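Local coordinates for protein putative esterase aq_1494 (PDB 2EGR) that probably hydrolyses fatty acyl-CoA thioesters, as a putative esterase of the 4-hydroxybenzoyl-CoA thioesterase family with a hotdog fold, at residues R7-Q10 with F11-D15. Sequence-based numbering, arbitrary orientation.
Sequences RRVQ and FYETD
Gln10 and Glu13 bracket the turn of the 3-10 segment 11-13, shortly after strand 3-8: Glu13 N donates to Gln10 O (2.9 Å), and Thr14 N repeats the i to i+3 step onto Phe11 O. Thr14 suits the end of this turn because its OG1 donates to the same carbonyl, 2.6 Å from Phe11 O. The carboxylate of Glu13 reaches back along the chain, its two oxygens enough for Arg7 and a backbone N-H together. OE1 takes the backbone N-H of Gln10 (Gln10 N to Glu13 OE1 3.0 Å) almost straight, from above the carboxylate plane, and is hydrogen-bonded to Tyr28 OH of helix 22-39. Arg7, whose two-nitrogen end matches the Glu13 carboxylate, grips it end-on in a salt bridge, NH1 on OE1 and NH2 on OE2 (Arg7 NH2 to Glu13 OE2 2.9 Å); bends at chi2 (55°) and chi3 bring the guanidinium round. In this hotdog fold the turn carries the chain on from the strand toward Asp15, the predicted active-site residue. A glutamine in place of Glu13 would probably leave Arg7 without this charged mate, though Arg7 NE also pairs with Glu31. Gln10 offers methylenes to the Tyr12 ring, packed obliquely (Gln10 CB to Tyr12 CE2 3.6 Å), and an amide oxygen to a water that links Gln10 OE1 to Phe11 N; Tyr12 OH bonds Glu31 of the second subunit.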
ATOM      1  N   ARG A   7      11.957  -5.498 -12.973  1.00 17.92           N
ATOM      2  CA  ARG A   7      10.794  -5.669 -12.130  1.00 18.05           C
ATOM      3  C   ARG A   7       9.565  -5.782 -13.034  1.00 17.03           C
ATOM      4  O   ARG A   7       9.495  -5.143 -14.089  1.00 16.89           O
ATOM      5  CB  ARG A   7      10.688  -4.425 -11.186  1.00 17.85           C
ATOM      6  CG  ARG A   7       9.512  -4.352 -10.202  1.00 20.00           C
ATOM      7  CD  ARG A   7       9.386  -5.542  -9.287  1.00 19.56           C
ATOM      8  NE  ARG A   7       8.879  -5.055  -8.001  1.00 21.85           N
ATOM      9  CZ  ARG A   7       7.613  -4.774  -7.737  1.00 17.95           C
ATOM     10  NH1 ARG A   7       6.670  -4.965  -8.643  1.00 15.41           N
ATOM     11  NH2 ARG A   7       7.298  -4.303  -6.531  1.00 18.38           N
ATOM     12  N   ARG A   8       8.597  -6.604 -12.621  1.00 16.63           N
ATOM     13  CA  ARG A   8       7.307  -6.654 -13.304  1.00 16.35           C
ATOM     14  C   ARG A   8       6.188  -6.012 -12.450  1.00 16.03           C
ATOM     15  O   ARG A   8       6.162  -6.213 -11.242  1.00 15.90           O
ATOM     16  CB  ARG A   8       6.981  -8.111 -13.590  1.00 17.31           C
ATOM     17  CG  ARG A   8       5.700  -8.376 -14.263  1.00 20.05           C
ATOM     18  CD  ARG A   8       5.546  -9.886 -14.412  1.00 22.86           C
ATOM     19  NE  ARG A   8       6.602 -10.419 -15.280  1.00 24.92           N
ATOM     20  CZ  ARG A   8       6.492 -10.604 -16.593  1.00 24.81           C
ATOM     21  NH1 ARG A   8       5.397 -10.279 -17.237  1.00 26.97           N
ATOM     22  NH2 ARG A   8       7.524 -11.088 -17.284  1.00 27.19           N
ATOM     23  N   VAL A   9       5.289  -5.269 -13.107  1.00 14.59           N
ATOM     24  CA  VAL A   9       4.154  -4.589 -12.413  1.00 14.63           C
ATOM     25  C   VAL A   9       3.168  -5.619 -11.897  1.00 13.91           C
ATOM     26  O   VAL A   9       2.686  -6.462 -12.655  1.00 13.48           O
ATOM     27  CB  VAL A   9       3.406  -3.610 -13.335  1.00 13.84           C
ATOM     28  CG1 VAL A   9       2.120  -3.049 -12.584  1.00 14.22           C
ATOM     29  CG2 VAL A   9       4.326  -2.469 -13.827  1.00 11.85           C
ATOM     30  N   GLN A  10       2.839  -5.538 -10.598  1.00 14.64           N
ATOM     31  CA  GLN A  10       1.831  -6.437  -9.981  1.00 14.25           C
ATOM     32  C   GLN A  10       0.462  -5.763  -9.988  1.00 14.47           C
ATOM     33  O   GLN A  10       0.381  -4.518 -10.009  1.00 12.93           O
ATOM     34  CB  GLN A  10       2.236  -6.752  -8.516  1.00 14.74           C
ATOM     35  CG  GLN A  10       3.556  -7.568  -8.341  1.00 16.99           C
ATOM     36  CD  GLN A  10       3.531  -8.962  -8.972  1.00 20.38           C
ATOM     37  OE1 GLN A  10       2.486  -9.574  -9.152  1.00 18.60           O
ATOM     38  NE2 GLN A  10       4.724  -9.483  -9.277  1.00 25.86           N
ATOM     39  N   PHE A  11      -0.601  -6.564  -9.966  1.00 13.07           N
ATOM     40  CA  PHE A  11      -1.950  -6.031 -10.150  1.00 13.27           C
ATOM     41  C   PHE A  11      -2.305  -5.039  -9.079  1.00 13.00           C
ATOM     42  O   PHE A  11      -2.848  -3.957  -9.375  1.00 12.05           O
ATOM     43  CB  PHE A  11      -3.004  -7.134 -10.195  1.00 13.89           C
ATOM     44  CG  PHE A  11      -4.263  -6.710 -10.903  1.00 14.73           C
ATOM     45  CD1 PHE A  11      -4.331  -6.671 -12.305  1.00 14.71           C
ATOM     46  CD2 PHE A  11      -5.392  -6.340 -10.172  1.00 18.08           C
ATOM     47  CE1 PHE A  11      -5.508  -6.233 -12.968  1.00 14.14           C
ATOM     48  CE2 PHE A  11      -6.576  -5.941 -10.826  1.00 18.77           C
ATOM     49  CZ  PHE A  11      -6.641  -5.905 -12.237  1.00 16.07           C
ATOM     50  N   TYR A  12      -1.953  -5.382  -7.838  1.00 11.81           N
ATOM     51  CA  TYR A  12      -2.268  -4.457  -6.728  1.00 13.00           C
ATOM     52  C   TYR A  12      -1.533  -3.118  -6.794  1.00 12.80           C
ATOM     53  O   TYR A  12      -1.876  -2.203  -6.030  1.00 12.21           O
ATOM     54  CB  TYR A  12      -2.027  -5.115  -5.360  1.00 12.58           C
ATOM     55  CG  TYR A  12      -0.580  -5.460  -5.075  1.00 13.26           C
ATOM     56  CD1 TYR A  12       0.283  -4.508  -4.549  1.00 14.71           C
ATOM     57  CD2 TYR A  12      -0.075  -6.747  -5.324  1.00 13.40           C
ATOM     58  CE1 TYR A  12       1.655  -4.808  -4.282  1.00 11.11           C
ATOM     59  CE2 TYR A  12       1.282  -7.063  -5.056  1.00 13.04           C
ATOM     60  CZ  TYR A  12       2.146  -6.080  -4.575  1.00 14.02           C
ATOM     61  OH  TYR A  12       3.476  -6.363  -4.263  1.00 13.94           O
ATOM     62  N   GLU A  13      -0.507  -3.004  -7.657  1.00 12.34           N
ATOM     63  CA  GLU A  13       0.223  -1.721  -7.827  1.00 12.82           C
ATOM     64  C   GLU A  13      -0.478  -0.696  -8.732  1.00 13.55           C
ATOM     65  O   GLU A  13      -0.039   0.460  -8.797  1.00 13.11           O
ATOM     66  CB  GLU A  13       1.679  -1.970  -8.277  1.00 12.54           C
ATOM     67  CG  GLU A  13       2.418  -2.704  -7.180  1.00 12.83           C
ATOM     68  CD  GLU A  13       3.727  -3.377  -7.617  1.00 15.58           C
ATOM     69  OE1 GLU A  13       4.011  -3.434  -8.847  1.00 14.44           O
ATOM     70  OE2 GLU A  13       4.417  -3.850  -6.710  1.00 14.70           O
ATOM     71  N   THR A  14      -1.507  -1.162  -9.447  1.00 13.07           N
ATOM     72  CA  THR A  14      -2.339  -0.336 -10.328  1.00 13.85           C
ATOM     73  C   THR A  14      -3.434   0.342  -9.491  1.00 13.92           C
ATOM     74  O   THR A  14      -3.629   0.010  -8.308  1.00 13.75           O
ATOM     75  CB  THR A  14      -2.938  -1.127 -11.541  1.00 14.14           C
ATOM     76  OG1 THR A  14      -3.790  -2.169 -11.084  1.00 16.50           O
ATOM     77  CG2 THR A  14      -1.799  -1.753 -12.371  1.00 15.72           C
ATOM     78  N   ASP A  15      -4.041   1.344 -10.086  1.00 15.21           N
ATOM     79  CA  ASP A  15      -5.266   1.946  -9.576  1.00 15.35           C
ATOM     80  C   ASP A  15      -6.344   1.912 -10.670  1.00 15.92           C
ATOM     81  O   ASP A  15      -6.122   1.347 -11.770  1.00 16.90           O
ATOM     82  CB  ASP A  15      -5.011   3.362  -9.045  1.00 14.81           C
ATOM     83  CG  ASP A  15      -4.515   4.357 -10.119  1.00 15.89           C
ATOM     84  OD1 ASP A  15      -4.790   4.187 -11.353  1.00 19.26           O
ATOM     85  OD2 ASP A  15      -3.804   5.310  -9.698  1.00 19.25           O
TER
HETATM   86  O   HOH W   1      -0.205  -9.341  -9.333  1.00 16.59           O